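Local atomic coordinates of formyltransferase (Francisella tularensis subsp. tularensis, PDB entry 4NV1), a protein that belongs to the formyltransferase family, forms a two-chain assembly with another copy of itself, and holds dTDP-4-amino-4,6-dideoxyglucose in a pocket. Residues Arg102-Gln107 with Asn186-Tyr191; Phe109-Lys114 with Leu212-His217; Asp132-Glu137 with Asn172-Ile177. All coordinates share one frame; numbering follows the deposited sequence.

Contact 1. Residues Arg102-Gln107 with Asn186-Tyr191. With 0FX (dTDP-4-amino-4,6-dideoxyglucose), chain I.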
loop_
_atom_site.group_PDB
_atom_site.type_symbol
_atom_site.label_atom_id
_atom_site.label_comp_id
_atom_site.label_asym_id
_atom_site.label_seq_id
_atom_site.Cartn_x
_atom_site.Cartn_y
_atom_site.Cartn_z
ATOM N N ARG A 102 -24.856 11.989 0.356
ATOM C CA ARG A 102 -24.951 13.026 1.356
ATOM C C ARG A 102 -24.496 12.363 2.645
ATOM O O ARG A 102 -24.619 11.145 2.831
ATOM C CB ARG A 102 -26.394 13.578 1.459
ATOM C CG ARG A 102 -26.710 14.372 0.197
ATOM C CD ARG A 102 -28.189 14.554 -0.095
ATOM N NE ARG A 102 -28.880 14.934 1.119
ATOM C CZ ARG A 102 -29.789 14.196 1.746
ATOM N NH1 ARG A 102 -30.187 13.038 1.228
ATOM N NH2 ARG A 102 -30.313 14.662 2.878
ATOM N N GLY A 103 -23.970 13.164 3.557
ATOM C CA GLY A 103 -23.558 12.561 4.830
ATOM C C GLY A 103 -22.070 12.314 4.876
ATOM O O GLY A 103 -21.285 13.100 4.356
ATOM N N TRP A 104 -21.690 11.218 5.487
ATOM C CA TRP A 104 -20.265 10.984 5.773
ATOM C C TRP A 104 -19.383 10.389 4.646
ATOM O O TRP A 104 -19.749 9.400 4.012
ATOM C CB TRP A 104 -20.137 10.164 7.069
ATOM C CG TRP A 104 -20.188 11.106 8.221
ATOM C CD1 TRP A 104 -21.295 11.721 8.740
ATOM C CD2 TRP A 104 -19.066 11.630 8.929
ATOM N NE1 TRP A 104 -20.925 12.568 9.754
ATOM C CE2 TRP A 104 -19.562 12.529 9.888
ATOM C CE3 TRP A 104 -17.685 11.415 8.854
ATOM C CZ2 TRP A 104 -18.722 13.203 10.778
ATOM C CZ3 TRP A 104 -16.854 12.099 9.729
ATOM C CH2 TRP A 104 -17.376 12.979 10.678
ATOM N N PHE A 105 -18.230 11.024 4.439
ATOM C CA PHE A 105 -17.162 10.611 3.549
ATOM C C PHE A 105 -17.693 10.214 2.185
ATOM O O PHE A 105 -17.513 9.077 1.762
ATOM C CB PHE A 105 -16.404 9.466 4.161
ATOM C CG PHE A 105 -15.738 9.812 5.479
ATOM C CD1 PHE A 105 -15.520 8.826 6.416
ATOM C CD2 PHE A 105 -15.342 11.109 5.796
ATOM C CE1 PHE A 105 -14.951 9.116 7.643
ATOM C CE2 PHE A 105 -14.746 11.406 7.022
ATOM C CZ PHE A 105 -14.529 10.396 7.936
ATOM N N PRO A 106 -18.324 11.171 1.519
ATOM C CA PRO A 106 -18.940 11.052 0.184
ATOM C C PRO A 106 -18.018 10.418 -0.799
ATOM O O PRO A 106 -18.439 9.481 -1.490
ATOM C CB PRO A 106 -19.292 12.483 -0.203
ATOM C CG PRO A 106 -18.592 13.367 0.805
ATOM C CD PRO A 106 -18.364 12.560 2.031
ATOM N N GLN A 107 -16.754 10.841 -0.829
ATOM C CA GLN A 107 -15.833 10.260 -1.793
ATOM C C GLN A 107 -15.548 8.759 -1.547
ATOM O O GLN A 107 -15.439 7.974 -2.496
ATOM C CB GLN A 107 -14.548 11.077 -2.036
ATOM C CG GLN A 107 -13.422 10.857 -1.024
ATOM C CD GLN A 107 -13.767 11.403 0.304
ATOM O OE1 GLN A 107 -14.771 12.111 0.452
ATOM N NE2 GLN A 107 -12.907 11.159 1.299
ATOM N N ASN A 186 -25.557 8.788 3.854
ATOM C CA ASN A 186 -24.785 7.732 4.485
ATOM C C ASN A 186 -24.472 8.213 5.889
ATOM O O ASN A 186 -23.894 9.273 6.049
ATOM C CB ASN A 186 -23.496 7.468 3.667
ATOM C CG ASN A 186 -23.795 7.017 2.244
ATOM O OD1 ASN A 186 -24.464 6.035 2.082
ATOM N ND2 ASN A 186 -23.258 7.695 1.214
ATOM N N SER A 187 -24.868 7.477 6.923
ATOM C CA SER A 187 -24.491 7.844 8.316
ATOM C C SER A 187 -23.066 7.524 8.722
ATOM O O SER A 187 -22.407 6.737 8.059
ATOM C CB SER A 187 -25.366 7.120 9.339
ATOM O OG SER A 187 -25.587 5.747 9.060
ATOM N N ILE A 188 -22.573 8.079 9.826
ATOM C CA ILE A 188 -21.256 7.656 10.326
ATOM C C ILE A 188 -21.217 6.175 10.746
ATOM O O ILE A 188 -20.173 5.529 10.698
ATOM C CB ILE A 188 -20.750 8.593 11.448
ATOM C CG1 ILE A 188 -19.265 8.342 11.730
ATOM C CG2 ILE A 188 -21.607 8.413 12.699
ATOM C CD1 ILE A 188 -18.453 9.612 11.839
ATOM N N HIS A 189 -22.363 5.628 11.135
ATOM C CA HIS A 189 -22.535 4.205 11.357
ATOM C C HIS A 189 -22.474 3.461 10.033
ATOM O O HIS A 189 -22.006 2.339 10.018
ATOM C CB HIS A 189 -23.894 3.965 12.025
ATOM C CG HIS A 189 -24.234 2.532 12.324
ATOM N ND1 HIS A 189 -23.756 1.859 13.432
ATOM C CD2 HIS A 189 -25.105 1.683 11.720
ATOM C CE1 HIS A 189 -24.263 0.638 13.462
ATOM N NE2 HIS A 189 -25.084 0.506 12.434
ATOM N N ASP A 190 -22.973 4.024 8.931
ATOM C CA ASP A 190 -22.896 3.293 7.668
ATOM C C ASP A 190 -21.423 3.099 7.326
ATOM O O ASP A 190 -21.053 2.039 6.855
ATOM C CB ASP A 190 -23.589 4.019 6.516
ATOM C CG ASP A 190 -25.111 3.946 6.592
ATOM O OD1 ASP A 190 -25.684 2.871 6.889
ATOM O OD2 ASP A 190 -25.735 4.992 6.317
ATOM N N TYR A 191 -20.598 4.112 7.597
ATOM C CA TYR A 191 -19.177 4.069 7.355
ATOM C C TYR A 191 -18.555 2.974 8.246
ATOM O O TYR A 191 -17.904 2.027 7.761
ATOM C CB TYR A 191 -18.545 5.462 7.614
ATOM C CG TYR A 191 -17.045 5.479 7.438
ATOM C CD1 TYR A 191 -16.484 5.396 6.170
ATOM C CD2 TYR A 191 -16.183 5.532 8.539
ATOM C CE1 TYR A 191 -15.115 5.347 5.997
ATOM C CE2 TYR A 191 -14.809 5.494 8.386
ATOM C CZ TYR A 191 -14.279 5.396 7.113
ATOM O OH TYR A 191 -12.918 5.367 6.900
HETATM O O4P 0FX I . -13.503 17.129 6.018
HETATM P P2 0FX I . -12.663 17.639 7.218
HETATM O O3P 0FX I . -11.431 18.515 7.166
HETATM O O1G 0FX I . -13.491 17.597 8.575
HETATM C C1G 0FX I . -14.568 18.477 8.802
HETATM C C2G 0FX I . -15.052 17.953 10.144
HETATM O O2G 0FX I . -13.961 17.650 11.018
HETATM C C3G 0FX I . -15.892 16.701 9.984
HETATM O O3G 0FX I . -16.409 16.494 11.316
HETATM C C4G 0FX I . -16.958 16.960 8.901
HETATM N N4A 0FX I . -17.883 15.848 8.741
HETATM C C5G 0FX I . -16.348 17.321 7.540
HETATM C C6G 0FX I . -17.425 17.630 6.508
HETATM O O5G 0FX I . -15.531 18.475 7.740
HETATM O OPP 0FX I . -11.619 16.640 7.890
HETATM P P 0FX I . -11.632 15.117 8.322
HETATM O O1P 0FX I . -12.405 14.782 9.581
HETATM O O2P 0FX I . -10.128 15.024 8.092
HETATM O O5 0FX I . -12.138 14.199 7.097
HETATM C C5 0FX I . -11.459 14.343 5.843
HETATM C C4 0FX I . -11.326 13.016 5.117
HETATM O O4 0FX I . -10.336 12.229 5.755
HETATM C C3 0FX I . -12.547 12.148 5.087
HETATM O O3 0FX I . -13.343 12.349 3.909
HETATM C C2 0FX I . -11.968 10.739 4.948
HETATM C C1 0FX I . -10.640 10.854 5.696
HETATM N N11 0FX I . -10.749 10.183 6.996
HETATM C C61 0FX I . -11.128 10.887 8.084
HETATM C C51 0FX I . -11.250 10.254 9.302
HETATM C C5A 0FX I . -11.711 10.914 10.586
HETATM C C21 0FX I . -10.458 8.869 7.083
HETATM O O21 0FX I . -10.032 8.151 6.024
HETATM N N31 0FX I . -10.501 8.213 8.247
HETATM C C41 0FX I . -10.894 8.927 9.324
HETATM O O41 0FX I . -11.024 8.353 10.514
HETATM O O HOH W 1 -21.569 9.880 1.793
#

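Contact 2. Residues Phe109-Lys114 with Leu212-His217. With 0FX (dTDP-4-amino-4,6-dideoxyglucose), chain I.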
loop_
_atom_site.group_PDB
_atom_site.type_symbol
_atom_site.label_atom_id
_atom_site.label_comp_id
_atom_site.label_asym_id
_atom_site.label_seq_id
_atom_site.Cartn_x
_atom_site.Cartn_y
_atom_site.Cartn_z
ATOM N N PHE A 109 -17.706 6.535 -0.279
ATOM C CA PHE A 109 -18.910 5.884 -0.820
ATOM C C PHE A 109 -18.950 5.968 -2.347
ATOM O O PHE A 109 -19.395 5.035 -2.961
ATOM C CB PHE A 109 -20.191 6.465 -0.169
ATOM C CG PHE A 109 -20.404 5.957 1.207
ATOM C CD1 PHE A 109 -19.865 6.611 2.284
ATOM C CD2 PHE A 109 -21.083 4.776 1.405
ATOM C CE1 PHE A 109 -19.996 6.075 3.545
ATOM C CE2 PHE A 109 -21.183 4.223 2.642
ATOM C CZ PHE A 109 -20.686 4.917 3.727
ATOM N N SER A 110 -18.441 7.018 -2.972
ATOM C CA SER A 110 -18.508 7.118 -4.419
ATOM C C SER A 110 -17.555 6.134 -5.057
ATOM O O SER A 110 -17.873 5.515 -6.090
ATOM C CB SER A 110 -18.317 8.551 -4.983
ATOM O OG SER A 110 -19.443 9.424 -4.879
ATOM N N ILE A 111 -16.418 5.897 -4.421
ATOM C CA ILE A 111 -15.433 5.012 -5.026
ATOM C C ILE A 111 -16.005 3.626 -5.070
ATOM O O ILE A 111 -15.781 2.840 -6.022
ATOM C CB ILE A 111 -14.051 5.065 -4.281
ATOM C CG1 ILE A 111 -13.271 6.329 -4.629
ATOM C CG2 ILE A 111 -13.190 3.907 -4.771
ATOM C CD1 ILE A 111 -12.171 6.690 -3.633
ATOM N N ILE A 112 -16.732 3.302 -4.023
ATOM C CA ILE A 112 -17.419 2.025 -3.960
ATOM C C ILE A 112 -18.706 1.870 -4.754
ATOM O O ILE A 112 -18.864 0.881 -5.480
ATOM C CB ILE A 112 -17.691 1.636 -2.499
ATOM C CG1 ILE A 112 -16.343 1.430 -1.773
ATOM C CG2 ILE A 112 -18.606 0.408 -2.407
ATOM C CD1 ILE A 112 -16.434 1.484 -0.244
ATOM N N ASN A 113 -19.648 2.786 -4.558
ATOM C CA ASN A 113 -20.962 2.642 -5.162
ATOM C C ASN A 113 -21.166 3.329 -6.480
ATOM O O ASN A 113 -22.201 3.218 -7.024
ATOM C CB ASN A 113 -22.037 2.993 -4.141
ATOM C CG ASN A 113 -22.141 4.478 -3.828
ATOM O OD1 ASN A 113 -21.828 5.353 -4.625
ATOM N ND2 ASN A 113 -22.640 4.753 -2.645
ATOM N N LYS A 114 -20.165 4.002 -7.014
ATOM C CA LYS A 114 -20.155 4.701 -8.267
ATOM C C LYS A 114 -21.138 5.835 -8.491
ATOM O O LYS A 114 -21.122 6.342 -9.585
ATOM C CB LYS A 114 -20.197 3.769 -9.494
ATOM C CG LYS A 114 -19.468 2.458 -9.282
ATOM C CD LYS A 114 -17.994 2.755 -9.005
ATOM C CE LYS A 114 -17.167 1.491 -8.842
ATOM N NZ LYS A 114 -15.739 1.963 -8.804
ATOM N N LEU A 212 -10.663 -1.334 -1.216
ATOM C CA LEU A 212 -9.393 -1.047 -0.527
ATOM C C LEU A 212 -8.918 0.402 -0.776
ATOM O O LEU A 212 -8.523 1.141 0.154
ATOM C CB LEU A 212 -8.331 -2.083 -0.942
ATOM C CG LEU A 212 -8.641 -3.421 -0.278
ATOM C CD1 LEU A 212 -7.830 -4.569 -0.845
ATOM C CD2 LEU A 212 -8.524 -3.317 1.235
ATOM N N ARG A 213 -9.006 0.841 -2.028
ATOM C CA ARG A 213 -8.685 2.212 -2.315
ATOM C C ARG A 213 -9.635 3.257 -1.728
ATOM O O ARG A 213 -9.178 4.346 -1.285
ATOM C CB ARG A 213 -8.341 2.447 -3.785
ATOM C CG ARG A 213 -9.552 2.537 -4.723
ATOM C CD ARG A 213 -9.133 2.273 -6.139
ATOM N NE ARG A 213 -10.214 2.187 -7.118
ATOM C CZ ARG A 213 -10.535 3.166 -7.961
ATOM N NH1 ARG A 213 -9.968 4.337 -7.869
ATOM N NH2 ARG A 213 -11.488 2.996 -8.883
ATOM N N ALA A 214 -10.918 2.923 -1.626
ATOM C CA ALA A 214 -11.881 3.856 -1.029
ATOM C C ALA A 214 -11.574 4.045 0.466
ATOM O O ALA A 214 -11.845 5.076 1.046
ATOM C CB ALA A 214 -13.310 3.345 -1.152
ATOM N N MET A 215 -11.010 3.017 1.102
ATOM C CA MET A 215 -10.651 3.060 2.513
ATOM C C MET A 215 -9.231 3.505 2.859
ATOM O O MET A 215 -8.881 3.525 4.050
ATOM C CB MET A 215 -10.889 1.676 3.136
ATOM C CG MET A 215 -12.308 1.149 3.107
ATOM S SD MET A 215 -13.546 2.100 3.991
ATOM C CE MET A 215 -13.317 1.553 5.654
ATOM N N THR A 216 -8.483 3.930 1.846
ATOM C CA THR A 216 -7.128 4.389 1.953
ATOM C C THR A 216 -7.003 5.902 1.833
ATOM O O THR A 216 -7.301 6.525 0.792
ATOM C CB THR A 216 -6.172 3.665 0.960
ATOM O OG1 THR A 216 -6.286 2.231 1.104
ATOM C CG2 THR A 216 -4.752 4.100 1.214
ATOM N N HIS A 217 -6.610 6.490 2.963
ATOM C CA HIS A 217 -6.559 7.927 3.142
ATOM C C HIS A 217 -5.517 8.212 4.254
ATOM O O HIS A 217 -5.931 8.347 5.406
ATOM C CB HIS A 217 -7.940 8.437 3.526
ATOM C CG HIS A 217 -8.125 9.913 3.313
ATOM N ND1 HIS A 217 -9.132 10.439 2.530
ATOM C CD2 HIS A 217 -7.416 10.977 3.765
ATOM C CE1 HIS A 217 -9.026 11.752 2.495
ATOM N NE2 HIS A 217 -7.990 12.105 3.236
HETATM O O4P 0FX I . -13.503 17.129 6.018
HETATM P P2 0FX I . -12.663 17.639 7.218
HETATM O O3P 0FX I . -11.431 18.515 7.166
HETATM O O1G 0FX I . -13.491 17.597 8.575
HETATM C C1G 0FX I . -14.568 18.477 8.802
HETATM C C2G 0FX I . -15.052 17.953 10.144
HETATM O O2G 0FX I . -13.961 17.650 11.018
HETATM C C3G 0FX I . -15.892 16.701 9.984
HETATM O O3G 0FX I . -16.409 16.494 11.316
HETATM C C4G 0FX I . -16.958 16.960 8.901
HETATM N N4A 0FX I . -17.883 15.848 8.741
HETATM C C5G 0FX I . -16.348 17.321 7.540
HETATM C C6G 0FX I . -17.425 17.630 6.508
HETATM O O5G 0FX I . -15.531 18.475 7.740
HETATM O OPP 0FX I . -11.619 16.640 7.890
HETATM P P 0FX I . -11.632 15.117 8.322
HETATM O O1P 0FX I . -12.405 14.782 9.581
HETATM O O2P 0FX I . -10.128 15.024 8.092
HETATM O O5 0FX I . -12.138 14.199 7.097
HETATM C C5 0FX I . -11.459 14.343 5.843
HETATM C C4 0FX I . -11.326 13.016 5.117
HETATM O O4 0FX I . -10.336 12.229 5.755
HETATM C C3 0FX I . -12.547 12.148 5.087
HETATM O O3 0FX I . -13.343 12.349 3.909
HETATM C C2 0FX I . -11.968 10.739 4.948
HETATM C C1 0FX I . -10.640 10.854 5.696
HETATM N N11 0FX I . -10.749 10.183 6.996
HETATM C C61 0FX I . -11.128 10.887 8.084
HETATM C C51 0FX I . -11.250 10.254 9.302
HETATM C C5A 0FX I . -11.711 10.914 10.586
HETATM C C21 0FX I . -10.458 8.869 7.083
HETATM O O21 0FX I . -10.032 8.151 6.024
HETATM N N31 0FX I . -10.501 8.213 8.247
HETATM C C41 0FX I . -10.894 8.927 9.324
HETATM O O41 0FX I . -11.024 8.353 10.514
HETATM O O HOH W 2 -13.276 0.547 -10.518
#

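Contact 3. Residues Asp132-Glu137 with Asn172-Ile177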
loop_
_atom_site.group_PDB
_atom_site.type_symbol
_atom_site.label_atom_id
_atom_site.label_comp_id
_atom_site.label_asym_id
_atom_site.label_seq_id
_atom_site.Cartn_x
_atom_site.Cartn_y
_atom_site.Cartn_z
ATOM N N ASP A 132 -31.301 24.721 -1.738
ATOM C CA ASP A 132 -30.870 25.289 -3.032
ATOM C C ASP A 132 -29.416 25.277 -3.406
ATOM O O ASP A 132 -28.559 25.880 -2.754
ATOM C CB ASP A 132 -31.319 26.753 -3.167
ATOM C CG ASP A 132 -32.825 26.898 -3.428
ATOM O OD1 ASP A 132 -33.531 25.873 -3.630
ATOM O OD2 ASP A 132 -33.287 28.054 -3.375
ATOM N N ILE A 133 -29.151 24.736 -4.580
ATOM C CA ILE A 133 -27.823 24.722 -5.099
ATOM C C ILE A 133 -27.451 25.974 -5.886
ATOM O O ILE A 133 -28.108 26.433 -6.829
ATOM C CB ILE A 133 -27.578 23.516 -6.039
ATOM C CG1 ILE A 133 -27.825 22.228 -5.280
ATOM C CG2 ILE A 133 -26.147 23.548 -6.556
ATOM C CD1 ILE A 133 -27.865 20.996 -6.162
ATOM N N ILE A 134 -26.291 26.497 -5.554
ATOM C CA ILE A 134 -25.828 27.686 -6.191
ATOM C C ILE A 134 -24.944 27.358 -7.335
ATOM O O ILE A 134 -25.007 27.989 -8.407
ATOM C CB ILE A 134 -25.006 28.499 -5.214
ATOM C CG1 ILE A 134 -25.878 28.944 -4.036
ATOM C CG2 ILE A 134 -24.253 29.559 -5.927
ATOM C CD1 ILE A 134 -25.164 29.757 -3.000
ATOM N N ILE A 135 -24.030 26.438 -7.055
ATOM C CA ILE A 135 -23.093 25.963 -8.040
ATOM C C ILE A 135 -22.521 24.593 -7.582
ATOM O O ILE A 135 -22.253 24.393 -6.379
ATOM C CB ILE A 135 -22.005 26.966 -8.345
ATOM C CG1 ILE A 135 -21.357 26.629 -9.675
ATOM C CG2 ILE A 135 -20.866 27.058 -7.314
ATOM C CD1 ILE A 135 -20.099 27.362 -10.075
ATOM N N GLN A 136 -22.368 23.661 -8.528
ATOM C CA GLN A 136 -21.715 22.385 -8.195
ATOM C C GLN A 136 -21.065 21.809 -9.420
ATOM O O GLN A 136 -21.481 22.110 -10.563
ATOM C CB GLN A 136 -22.712 21.402 -7.650
ATOM C CG GLN A 136 -23.660 20.872 -8.719
ATOM C CD GLN A 136 -24.662 19.960 -8.101
ATOM O OE1 GLN A 136 -25.649 19.664 -8.740
ATOM N NE2 GLN A 136 -24.435 19.487 -6.859
ATOM N N GLU A 137 -20.047 20.994 -9.201
ATOM C CA GLU A 137 -19.380 20.351 -10.337
ATOM C C GLU A 137 -18.877 18.951 -10.004
ATOM O O GLU A 137 -18.219 18.696 -8.958
ATOM C CB GLU A 137 -18.290 21.262 -10.891
ATOM C CG GLU A 137 -17.739 20.782 -12.224
ATOM C CD GLU A 137 -16.539 21.596 -12.677
ATOM O OE1 GLU A 137 -16.342 22.749 -12.225
ATOM O OE2 GLU A 137 -15.769 21.088 -13.524
ATOM N N ASN A 172 -25.573 39.588 -3.335
ATOM C CA ASN A 172 -26.883 39.056 -3.120
ATOM C C ASN A 172 -27.781 38.843 -4.381
ATOM O O ASN A 172 -29.002 38.968 -4.282
ATOM C CB ASN A 172 -27.625 39.940 -2.152
ATOM C CG ASN A 172 -28.737 39.178 -1.489
ATOM O OD1 ASN A 172 -28.627 37.986 -1.260
ATOM N ND2 ASN A 172 -29.837 39.843 -1.227
ATOM N N LYS A 173 -27.150 38.529 -5.502
ATOM C CA LYS A 173 -27.789 38.023 -6.725
ATOM C C LYS A 173 -27.022 36.793 -7.291
ATOM O O LYS A 173 -26.013 36.898 -7.969
ATOM C CB LYS A 173 -27.830 39.170 -7.713
ATOM C CG LYS A 173 -27.904 38.906 -9.203
ATOM C CD LYS A 173 -28.085 40.249 -9.932
ATOM C CE LYS A 173 -29.129 40.211 -11.039
ATOM N NZ LYS A 173 -30.490 40.036 -10.438
ATOM N N PHE A 174 -27.512 35.602 -6.974
ATOM C CA PHE A 174 -26.763 34.345 -7.219
ATOM C C PHE A 174 -27.724 33.214 -7.553
ATOM O O PHE A 174 -28.879 33.271 -7.237
ATOM C CB PHE A 174 -25.923 33.990 -5.987
ATOM C CG PHE A 174 -26.697 33.787 -4.726
ATOM C CD1 PHE A 174 -26.869 34.810 -3.837
ATOM C CD2 PHE A 174 -27.122 32.548 -4.361
ATOM C CE1 PHE A 174 -27.610 34.655 -2.692
ATOM C CE2 PHE A 174 -27.824 32.358 -3.193
ATOM C CZ PHE A 174 -28.060 33.416 -2.343
ATOM N N THR A 175 -27.216 32.169 -8.165
ATOM C CA THR A 175 -28.008 31.092 -8.635
ATOM C C THR A 175 -28.576 30.375 -7.456
ATOM O O THR A 175 -27.885 30.170 -6.465
ATOM C CB THR A 175 -27.046 30.230 -9.462
ATOM O OG1 THR A 175 -26.692 31.020 -10.600
ATOM C CG2 THR A 175 -27.603 28.860 -9.814
ATOM N N ARG A 176 -29.825 29.945 -7.606
ATOM C CA ARG A 176 -30.474 29.039 -6.694
ATOM C C ARG A 176 -31.291 28.006 -7.470
ATOM O O ARG A 176 -32.344 28.318 -8.031
ATOM C CB ARG A 176 -31.379 29.848 -5.787
ATOM C CG ARG A 176 -30.565 30.789 -4.907
ATOM C CD ARG A 176 -31.469 31.490 -3.875
ATOM N NE ARG A 176 -32.022 30.580 -2.860
ATOM C CZ ARG A 176 -32.254 30.968 -1.618
ATOM N NH1 ARG A 176 -32.008 32.231 -1.275
ATOM N NH2 ARG A 176 -32.695 30.095 -0.734
ATOM N N ILE A 177 -30.788 26.770 -7.505
ATOM C CA ILE A 177 -31.490 25.675 -8.099
ATOM C C ILE A 177 -31.844 24.548 -7.114
ATOM O O ILE A 177 -30.966 24.007 -6.421
ATOM C CB ILE A 177 -30.755 25.152 -9.334
ATOM C CG1 ILE A 177 -30.725 26.227 -10.421
ATOM C CG2 ILE A 177 -31.568 23.984 -9.885
ATOM C CD1 ILE A 177 -29.587 26.006 -11.392
HETATM O O HOH W 3 -23.628 30.177 -10.012
#

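Contact 1. Residues Arg102-Gln107 with Asn186-Tyr191
Trp104 has Ile188 on one face and the bound dTDP-4-amino-4,6-dideoxyglucose (0FX) on the other. Methyl CD1 of Ile188 sits 3.4 Å from the centroid of the six-membered ring of Trp104, almost on the ring normal, a CH-pi contact. On the opposite face, N4A of 0FX lies 3.4 Å from Trp104 CZ2, offset toward the rim. Phe105 CE1 lies at the indole edge, in its plane. The Phe105 ring is itself covered twice: Trp104 CE3 is over one face, and C2 of the ligand's deoxyribose lies over the other, offset toward the rim. Its edge points into the face of Tyr191, an edge-to-face pair with centroids 4.7 Å apart and planes at 82°. Phe105 CD1 stands over the centre of the tyrosine ring. Tyr191 CG is anti to the backbone N (chi1 177°), on the side of the helix that faces Phe105.

The backbones form a short parallel pairing. Asn186 N donates to Arg102 O at 2.7 Å. Trp104 N donates to Asn186 O at 3.0 Å, nearly straight at 171°. Water 1 adds a link between Trp104 O and Asn186 ND2, which also bonds to Asn101. Ser187 and Asp190 form a capping box at the start of helix 188-195. Asp190 OD2 takes the backbone N-H of Ser187, and Ser187 OG caps Asp190 N.

Gln107 NE2 gives a straight bond of 2.9 Å to O3 of 0FX. Trp104, Phe105, Gln107 and Tyr191 thus form one aromatic-lined side of the ligand pocket.

Contact 2. Residues Phe109-Lys114 with Leu212-His217
Ile111 packs on Ala214 where two helix ends meet, 106-113 and 205-214. This is helix-to-helix packing between the formyl transferase family region and the C-terminal dimerization region, with no hydrogen bond directly between the two segments. The backbones are close, with CA atoms of Ile111 and Ala214 5.5 Å apart. Ile111 CB lies 3.6 Å from Ala214 CB. Ile111 CG2, anti to the backbone N, reaches Arg213 and stands over the centre of one guanidinium face.

Ile112 comes next and meets the same methyl with its CG1 branch, CG1 3.6 Å and CD1 3.7 Å from Ala214 CB. Ala214 CB is therefore shared by two isoleucines.

Lys114 leaves the helix with positive phi. Its NZ folds back to donate to Ile111 O at 2.9 Å, in the last turn. NZ also lies 4.4 Å from Arg213 NH2, two like charges. Asp210 makes a salt bridge to Lys114 NZ and another to Arg213 NE, which would ease the repulsion. Arg213 NH1 is held by the carbonyls of Glu145 and Asn142. Farther on, Thr216 OG1 donates to Leu212 O at 2.7 Å, and C1 of 0FX lies over the centre of the His217 ring, 3.5 Å from its plane.

Contact 3. Residues Asp132-Glu137 with Asn172-Ile177
Asp132 OD2 is gripped by two nitrogens of Arg176. The stronger bond of this salt bridge comes from NE, 2.9 Å away. It uses the anti lone pair of OD2, on the side away from OD1. NH2 adds a weak bond at 3.4 Å. OD2 lies near the guanidinium plane, at its edge. The carboxylate and guanidinium planes are 84° apart, and the two side chains cross at about a right angle. The arginine chain is bent at chi3 (68°), which brings NE round to face the acid.

Just beyond, the backbones pair. Ile133 N donates to Ile177 O at 2.7 Å, and Ile177 N returns a bond to Ile133 O at 2.8 Å. This is a single antiparallel hydrogen-bonded pair. It ties the loop after helix 147-170 to strand 133-139 at Ile133. That strand is the outermost one at one end of the seven-stranded mixed sheet. The other side of the strand pairs with strand 117-123. There Ile134 and Ile135 both face Ile121 in a classic beta bulge, and the chain turns a corner at Ile134.

Ile134 continues the contact. Its CA makes a CA-H...O contact of 3.2 Å with Thr175 O. Its side chain crosses obliquely to Phe174, with CD1 3.7 Å from both CD2 and CE2 of the ring. The ring also touches Val123 and Leu89. Water 3 donates to Ile134 O at 3.0 Å and has a weak bond with Thr175 OG1.

Contacts 1 and 2 are neighbours, with centres 11 Å apart, and both use helix 106-113. Phe109 bridges them: its CG lies 3.3 Å from Asn186 ND2. Tyr191 OH and Met215 CE touch at 4.0 Å. Both contacts reach 0FX, and Ser147 bonds both Gln107 of contact 1 and His217 of contact 2. Their segments alternate along the chain. Contact 3 is nested inside both loops and touches neither. Its centre is about 24 Å from that of contact 1 and 28 Å from that of contact 2; the nearest atoms are about 9 and 10 Å away. It holds none of the pocket residues and belongs to the sheet edge.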